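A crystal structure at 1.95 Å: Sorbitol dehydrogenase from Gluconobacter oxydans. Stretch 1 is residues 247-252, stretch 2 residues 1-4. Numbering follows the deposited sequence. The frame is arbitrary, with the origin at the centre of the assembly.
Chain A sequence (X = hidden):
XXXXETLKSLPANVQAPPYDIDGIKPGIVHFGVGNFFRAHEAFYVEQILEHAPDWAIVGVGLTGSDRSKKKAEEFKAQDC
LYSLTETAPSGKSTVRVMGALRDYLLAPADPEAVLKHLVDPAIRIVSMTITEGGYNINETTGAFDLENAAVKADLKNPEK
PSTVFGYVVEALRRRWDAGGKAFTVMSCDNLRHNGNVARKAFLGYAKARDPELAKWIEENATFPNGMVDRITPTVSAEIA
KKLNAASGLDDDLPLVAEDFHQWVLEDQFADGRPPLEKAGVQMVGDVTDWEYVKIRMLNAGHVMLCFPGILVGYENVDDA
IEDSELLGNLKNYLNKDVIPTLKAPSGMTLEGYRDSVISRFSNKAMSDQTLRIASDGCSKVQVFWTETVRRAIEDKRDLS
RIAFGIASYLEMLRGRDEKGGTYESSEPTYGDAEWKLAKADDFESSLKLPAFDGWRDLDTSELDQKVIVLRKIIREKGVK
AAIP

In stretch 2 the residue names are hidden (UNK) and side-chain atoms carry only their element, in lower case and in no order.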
# COMPACT_ATOMS: atom_id res chain seq x y z
N SER A 247 -13.27 18.15 14.20
CA SER A 247 -12.43 19.22 13.67
C SER A 247 -13.16 20.57 13.68
O SER A 247 -12.53 21.61 13.80
CB SER A 247 -12.02 18.91 12.24
OG SER A 247 -13.14 18.91 11.38
N GLY A 248 -14.48 20.52 13.54
CA GLY A 248 -15.27 21.74 13.53
C GLY A 248 -15.36 22.34 12.14
O GLY A 248 -15.75 23.50 11.97
N LEU A 249 -15.02 21.53 11.14
CA LEU A 249 -15.04 21.96 9.74
C LEU A 249 -16.12 21.23 8.95
O LEU A 249 -16.29 20.02 9.09
CB LEU A 249 -13.69 21.68 9.09
CG LEU A 249 -12.45 22.29 9.76
CD1 LEU A 249 -11.20 21.68 9.14
CD2 LEU A 249 -12.46 23.81 9.58
N ASP A 250 -16.84 21.97 8.12
CA ASP A 250 -17.89 21.37 7.29
C ASP A 250 -17.23 20.88 6.01
O ASP A 250 -17.43 21.44 4.93
CB ASP A 250 -18.98 22.40 6.98
CG ASP A 250 -20.07 21.83 6.08
OD1 ASP A 250 -20.66 20.79 6.45
OD2 ASP A 250 -20.33 22.42 5.01
N ASP A 251 -16.43 19.83 6.14
CA ASP A 251 -15.70 19.26 5.02
C ASP A 251 -16.52 18.21 4.29
O ASP A 251 -17.09 17.32 4.90
CB ASP A 251 -14.41 18.62 5.54
CG ASP A 251 -13.42 18.31 4.43
OD1 ASP A 251 -13.80 18.40 3.24
OD2 ASP A 251 -12.27 17.96 4.76
N ASP A 252 -16.59 18.33 2.97
CA ASP A 252 -17.32 17.35 2.16
C ASP A 252 -16.43 16.15 1.84
O ASP A 252 -16.92 15.06 1.55
CB ASP A 252 -17.79 17.99 0.85
CG ASP A 252 -19.10 18.73 1.01
OD1 ASP A 252 -20.12 18.08 1.30
OD2 ASP A 252 -19.11 19.97 0.85
N UNK A 1 -17.30 25.50 10.19
CA UNK A 1 -17.26 26.38 8.99
C UNK A 1 -16.89 25.59 7.75
O UNK A 1 -16.15 24.61 7.83
c UNK A 1 -13.85 29.58 7.96
c UNK A 1 -14.80 27.07 9.16
se UNK A 1 -13.58 28.52 9.55
c UNK A 1 -16.25 27.51 9.20
N UNK A 2 -17.40 26.01 6.60
CA UNK A 2 -17.10 25.33 5.35
C UNK A 2 -15.66 25.59 4.94
O UNK A 2 -15.06 26.59 5.34
c UNK A 2 -20.51 26.12 3.63
c UNK A 2 -17.83 24.95 2.97
c UNK A 2 -19.50 25.69 4.68
c UNK A 2 -18.05 25.80 4.22
N UNK A 3 -15.09 24.69 4.15
CA UNK A 3 -13.71 24.82 3.70
C UNK A 3 -13.62 25.53 2.35
O UNK A 3 -14.10 25.03 1.34
o UNK A 3 -13.07 22.77 4.84
c UNK A 3 -11.57 23.62 3.15
c UNK A 3 -13.02 23.45 3.57
N UNK A 4 -13.00 26.70 2.35
CA UNK A 4 -12.82 27.48 1.13
C UNK A 4 -11.50 28.24 1.15
O UNK A 4 -10.90 28.45 2.20
n UNK A 4 -18.35 27.26 1.10
c UNK A 4 -16.30 28.89 0.06
n UNK A 4 -18.75 28.76 2.79
c UNK A 4 -18.07 28.41 1.71
c UNK A 4 -13.98 28.47 0.96
n UNK A 4 -17.11 29.19 1.24
c UNK A 4 -15.23 27.85 0.33

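Position 1 carries four side-chain atoms, three carbons and a selenium, in an unbranched chain: carbon, carbon, selenium, carbon. The heavy atom in third place settles the matter, since no standard side chain contains selenium. The CA-to-CB bond points away from stretch 1, yet the second carbon still lies 4.0 Å from CD2 of Leu-249. The backbone makes the polar contacts: N of position 1 gives a weak hydrogen bond to O of Gly-248 at 3.1 Å, and O of position 1 accepts a hydrogen bond from N of Asp-250 at 2.7 Å. An unbranched chain with selenium between two carbons is selenomethionine, so the residue is Met-1, modelled with SE in place of sulphur; the carbon near Leu-249 is CG. Its chi angles are 71°, -176° and -68°, that is p, t and m.

Position 2 has four side-chain atoms, all carbon. The first carries two branches, one ending after a single carbon and the other running on for two. The CA-to-CB bond points sideways, and the first carbon of the longer arm lies 3.4 Å from OD2 of Asp-250, a close approach of carbon to carboxylate oxygen without a hydrogen bond. A fork at the first carbon with arms of unequal length excludes leucine, which forks one atom later, and identifies Ile-2; the carbon near Asp-250 is CG1. Its rotamer is m, t (chi1 -52°, chi2 -179°).

Position 3 has three side-chain atoms: one carbon bearing an oxygen and a second carbon. Its CA-to-CB bond points toward stretch 1. The side-chain oxygen lies 4.4 Å from CB of Leu-249 and also 4.4 Å from CA of Asp-251, too far for more than loose packing. The fork distinguishes the residue from serine, which lacks the second carbon, and from valine, which lacks the oxygen; it is Thr-3, with chi1 at -58° (m), and the oxygen is OG1. The contact buries OG1 without a partner anywhere in the model.

Position 4 has seven side-chain atoms: three carbons in a row, a nitrogen, then a carbon bearing two further nitrogens. The side chain of position 4 stays at least 6.5 Å from stretch 1, so the identification rests on its atoms alone: the terminal group is a guanidinium, and the residue is Arg-4.

The contact is small, burying 290 Å² over both sides, and its best-defined bond is from Asp-250 N to Met-1 O, nearly linear at 172°. The same carbonyl receives a CA-H...O contact from Leu-249 CA at 3.5 Å, with an angle of 132° at the hydrogen, so two successive residues converge on one acceptor. Gly-248, the first residue to leave the preceding helix, has phi 87° and psi 15°; a CB here would be jammed against the preceding carbonyl oxygen. Within stretch 1, Leu-249 N donates to Ser-247 OG at 3.2 Å, tying the segment after the helix back to its last turn. Backbone bonding thus anchors the start of the chain, while the side chains add limited packing.

Stretch 2, residues 1-4: MITR
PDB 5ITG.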